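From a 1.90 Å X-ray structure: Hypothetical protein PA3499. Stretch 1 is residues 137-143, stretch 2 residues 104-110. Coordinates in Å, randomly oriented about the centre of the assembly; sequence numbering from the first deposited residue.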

ATOM      1  N   ASP B 137       3.879  19.252   8.410  1.00 24.84           N
ATOM      2  CA  ASP B 137       3.486  20.091   7.262  1.00 24.97           C
ATOM      3  C   ASP B 137       4.583  20.054   6.228  1.00 25.21           C
ATOM      4  O   ASP B 137       5.642  20.628   6.440  1.00 24.81           O
ATOM      5  CB  ASP B 137       3.196  21.517   7.709  1.00 25.07           C
ATOM      6  CG  ASP B 137       2.690  22.418   6.578  1.00 25.64           C
ATOM      7  OD1 ASP B 137       2.632  22.019   5.380  1.00 26.54           O
ATOM      8  OD2 ASP B 137       2.344  23.566   6.914  1.00 26.88           O
ATOM      9  N   LEU B 138       4.335  19.389   5.098  1.00 25.84           N
ATOM     10  CA  LEU B 138       5.380  19.206   4.085  1.00 26.62           C
ATOM     11  C   LEU B 138       5.938  20.513   3.511  1.00 27.35           C
ATOM     12  O   LEU B 138       7.084  20.547   3.018  1.00 27.52           O
ATOM     13  CB  LEU B 138       4.911  18.310   2.940  1.00 27.17           C
ATOM     14  CG  LEU B 138       5.379  16.852   2.922  1.00 27.99           C
ATOM     15  CD1 LEU B 138       5.008  16.114   4.188  1.00 28.41           C
ATOM     16  CD2 LEU B 138       4.845  16.157   1.678  1.00 25.52           C
ATOM     17  N   ALA B 139       5.148  21.571   3.551  1.00 27.85           N
ATOM     18  CA  ALA B 139       5.614  22.888   3.104  1.00 29.32           C
ATOM     19  C   ALA B 139       6.883  23.348   3.865  1.00 30.32           C
ATOM     20  O   ALA B 139       7.708  24.118   3.336  1.00 29.88           O
ATOM     21  CB  ALA B 139       4.478  23.922   3.246  1.00 28.75           C
ATOM     22  N   ASN B 140       7.054  22.852   5.087  1.00 31.45           N
ATOM     23  CA  ASN B 140       8.266  23.132   5.866  1.00 33.18           C
ATOM     24  C   ASN B 140       9.554  22.563   5.253  1.00 34.40           C
ATOM     25  O   ASN B 140      10.654  23.019   5.590  1.00 34.66           O
ATOM     26  CB  ASN B 140       8.111  22.629   7.312  1.00 33.09           C
ATOM     27  CG  ASN B 140       7.088  23.435   8.099  1.00 33.91           C
ATOM     28  OD1 ASN B 140       6.936  24.640   7.878  1.00 34.51           O
ATOM     29  ND2 ASN B 140       6.387  22.780   9.017  1.00 32.62           N
ATOM     30  N   CYS B 141       9.426  21.588   4.352  1.00 35.40           N
ATOM     31  CA  CYS B 141      10.591  21.007   3.672  1.00 36.74           C
ATOM     32  C   CYS B 141      11.112  21.854   2.533  1.00 37.36           C
ATOM     33  O   CYS B 141      12.234  21.624   2.066  1.00 38.39           O
ATOM     34  CB  CYS B 141      10.257  19.641   3.088  1.00 37.29           C
ATOM     35  SG  CYS B 141       9.795  18.454   4.300  1.00 41.41           S
ATOM     36  N   ASP B 142      10.313  22.811   2.064  1.00 37.37           N
ATOM     37  CA  ASP B 142      10.632  23.501   0.818  1.00 37.93           C
ATOM     38  C   ASP B 142      12.005  24.164   0.967  1.00 38.81           C
ATOM     39  O   ASP B 142      12.266  24.797   1.974  1.00 38.72           O
ATOM     40  CB  ASP B 142       9.566  24.545   0.462  1.00 36.99           C
ATOM     41  CG  ASP B 142       8.206  23.924   0.143  1.00 34.34           C
ATOM     42  OD1 ASP B 142       8.059  22.674   0.155  1.00 35.44           O
ATOM     43  OD2 ASP B 142       7.247  24.692  -0.098  1.00 27.55           O
ATOM     44  N   GLU B 143      12.861  24.000  -0.041  1.00 39.98           N
ATOM     45  CA  GLU B 143      14.222  24.541  -0.012  1.00 41.02           C
ATOM     46  C   GLU B 143      14.600  25.194  -1.335  1.00 41.53           C
ATOM     47  O   GLU B 143      13.766  25.835  -1.980  1.00 41.61           O
ATOM     48  CB  GLU B 143      15.231  23.437   0.357  1.00 41.61           C
ATOM     49  CG  GLU B 143      15.172  22.153  -0.481  1.00 43.24           C
ATOM     50  CD  GLU B 143      16.123  21.061   0.029  1.00 43.96           C
ATOM     51  OE1 GLU B 143      17.221  21.398   0.549  1.00 50.56           O
ATOM     52  OE2 GLU B 143      15.772  19.863  -0.081  1.00 48.50           O
TER
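Stretch 2, residues 104-110: GQGTFPA

Stretch 2 packs as an irregular, largely extended loop segment against a short 3-10 segment, Leu138 to Cys141, and the loop residue that follows it. The turn is held by backbone hydrogen bonds from Asn140 N to Asp137 O (3.0 Å), Cys141 N to Leu138 O (2.9 Å) and Asp142 N to Ala139 O (3.2 Å), and Asp137, in the t rotamer, accepts a further hydrogen bond from Ala139 N at its OD1 (3.1 Å). From Gln105 through Ala110 the backbone of stretch 2 is mostly extended, broken at Gly106, where phi/psi of -93/-25° introduces a bend. The nearest CA pairs are Ala139 with Gln105 (CA to CA 5.2 Å) and Asp142 with Gly106 (CA to CA 5.4 Å); from there the chain runs across the turn, Gln105 lying against Ala139 and the Phe108-Pro109 peptide against Leu138. Together the two stretches bury 341 Å².

The bend at Gly106 brings consecutive amides to the carboxylate of Asp142. With chi1 at -66° (m) and chi2 near zero, this side chain carries its end to stretch 2 although its CA-to-CB bond points sideways. Gly106 N donates to Asp142 OD2 at 2.8 Å with a favourable angle of 158°. Thr107 donates twice to the other oxygen: its hydroxyl OG1 lies 2.7 Å from Asp142 OD1, while its amide N makes a weak bond to OD1 at 2.8 Å, bent to 117°. The m rotamer of Thr107 (chi1 -55°) places OG1 for this bond and also sets it 3.3 Å from Cys141 CB. A water donates to Thr107 OG1 at 2.6 Å and, weakly, to Cys141 O at 3.3 Å, so the hydroxyl is both donor and acceptor. The absence of a side chain at Gly106 matters here, since an ideal CB would point toward stretch 1 and lie only 3.2 Å from Asp142 CG, a tight fit.

Gln105 directs its CA-to-CB bond toward stretch 1, its CB lying 4.0 Å from Ala139 CB. Its p, t conformation, with chi3 at 59°, folds the amide back along its own stretch, where NE2 donates to Thr107 O at 2.9 Å and 163°; the same nitrogen rests 3.7 Å from Leu138 CB. At the other end of the amide, a water donates to Gln105 OE1 (2.8 Å) and to Asp137 OD1 (2.7 Å), linking two side chains that do not touch directly.

Leu138 provides the main apolar contact. Its CA-to-CB bond points toward stretch 2, and its chi1 of -102° lies between wells, with chi2 at 57° (p). In this conformation CD2 reaches the Phe108-Pro109 peptide, 3.6 Å from both Phe108 C and Pro109 N, and lies 4.2 Å from Pro109 CD. The backbone of Leu138 also takes part, its O packing 3.5 Å from Thr107 CB. Phe108 points its CA-to-CB bond away, so it meets the leucine through its backbone, and Ala110 lies beyond the contact.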

ATOM      1  N   GLY B 104       0.194  25.466  -3.473  1.00 19.80           N
ATOM      2  CA  GLY B 104       0.706  26.216  -2.338  1.00 19.55           C
ATOM      3  C   GLY B 104       1.969  25.700  -1.695  1.00 19.78           C
ATOM      4  O   GLY B 104       2.412  26.275  -0.715  1.00 19.60           O
ATOM      5  N   GLN B 105       2.564  24.616  -2.200  1.00 19.27           N
ATOM      6  CA  GLN B 105       3.767  24.088  -1.556  1.00 20.28           C
ATOM      7  C   GLN B 105       4.694  23.497  -2.583  1.00 20.22           C
ATOM      8  O   GLN B 105       4.259  23.098  -3.652  1.00 18.36           O
ATOM      9  CB  GLN B 105       3.427  23.040  -0.466  1.00 20.21           C
ATOM     10  CG  GLN B 105       2.844  21.766  -0.982  1.00 20.33           C
ATOM     11  CD  GLN B 105       2.191  20.925   0.124  1.00 21.51           C
ATOM     12  OE1 GLN B 105       1.261  21.393   0.790  1.00 24.96           O
ATOM     13  NE2 GLN B 105       2.663  19.684   0.306  1.00 18.79           N
ATOM     14  N   GLY B 106       5.988  23.450  -2.249  1.00 21.38           N
ATOM     15  CA  GLY B 106       7.000  22.928  -3.192  1.00 21.40           C
ATOM     16  C   GLY B 106       7.303  21.455  -3.043  1.00 22.09           C
ATOM     17  O   GLY B 106       7.692  20.795  -4.003  1.00 23.82           O
ATOM     18  N   THR B 107       7.075  20.922  -1.854  1.00 21.05           N
ATOM     19  CA  THR B 107       7.391  19.534  -1.546  1.00 20.91           C
ATOM     20  C   THR B 107       6.141  18.687  -1.627  1.00 21.50           C
ATOM     21  O   THR B 107       5.160  18.960  -0.948  1.00 22.49           O
ATOM     22  CB  THR B 107       7.992  19.378  -0.128  1.00 21.11           C
ATOM     23  OG1 THR B 107       9.128  20.224   0.007  1.00 20.51           O
ATOM     24  CG2 THR B 107       8.424  17.901   0.118  1.00 20.96           C
ATOM     25  N   PHE B 108       6.182  17.663  -2.480  1.00 20.80           N
ATOM     26  CA  PHE B 108       5.068  16.771  -2.694  1.00 20.03           C
ATOM     27  C   PHE B 108       5.175  15.505  -1.834  1.00 20.29           C
ATOM     28  O   PHE B 108       6.286  15.066  -1.466  1.00 20.55           O
ATOM     29  CB  PHE B 108       4.997  16.376  -4.172  1.00 19.60           C
ATOM     30  CG  PHE B 108       4.617  17.495  -5.098  1.00 18.94           C
ATOM     31  CD1 PHE B 108       3.306  17.634  -5.543  1.00 17.90           C
ATOM     32  CD2 PHE B 108       5.572  18.392  -5.555  1.00 19.27           C
ATOM     33  CE1 PHE B 108       2.935  18.620  -6.404  1.00 19.69           C
ATOM     34  CE2 PHE B 108       5.205  19.440  -6.448  1.00 19.99           C
ATOM     35  CZ  PHE B 108       3.855  19.548  -6.852  1.00 18.45           C
ATOM     36  N   PRO B 109       4.028  14.878  -1.540  1.00 20.27           N
ATOM     37  CA  PRO B 109       4.084  13.559  -0.928  1.00 20.55           C
ATOM     38  C   PRO B 109       4.858  12.533  -1.768  1.00 20.87           C
ATOM     39  O   PRO B 109       4.941  12.659  -2.992  1.00 20.36           O
ATOM     40  CB  PRO B 109       2.614  13.139  -0.855  1.00 20.53           C
ATOM     41  CG  PRO B 109       1.848  14.407  -0.867  1.00 20.07           C
ATOM     42  CD  PRO B 109       2.629  15.327  -1.742  1.00 20.74           C
ATOM     43  N   ALA B 110       5.362  11.493  -1.117  1.00 20.14           N
ATOM     44  CA  ALA B 110       5.871  10.332  -1.837  1.00 20.56           C
ATOM     45  C   ALA B 110       4.693   9.692  -2.583  1.00 21.21           C
ATOM     46  O   ALA B 110       3.539   9.957  -2.273  1.00 20.59           O
ATOM     47  CB  ALA B 110       6.507   9.330  -0.874  1.00 20.25           C
TER
HETATM   48  O   HOH W   1       1.318  22.854   3.224  1.00 27.26           O
HETATM   49  O   HOH W   2      11.585  19.599  -0.413  1.00 18.52           O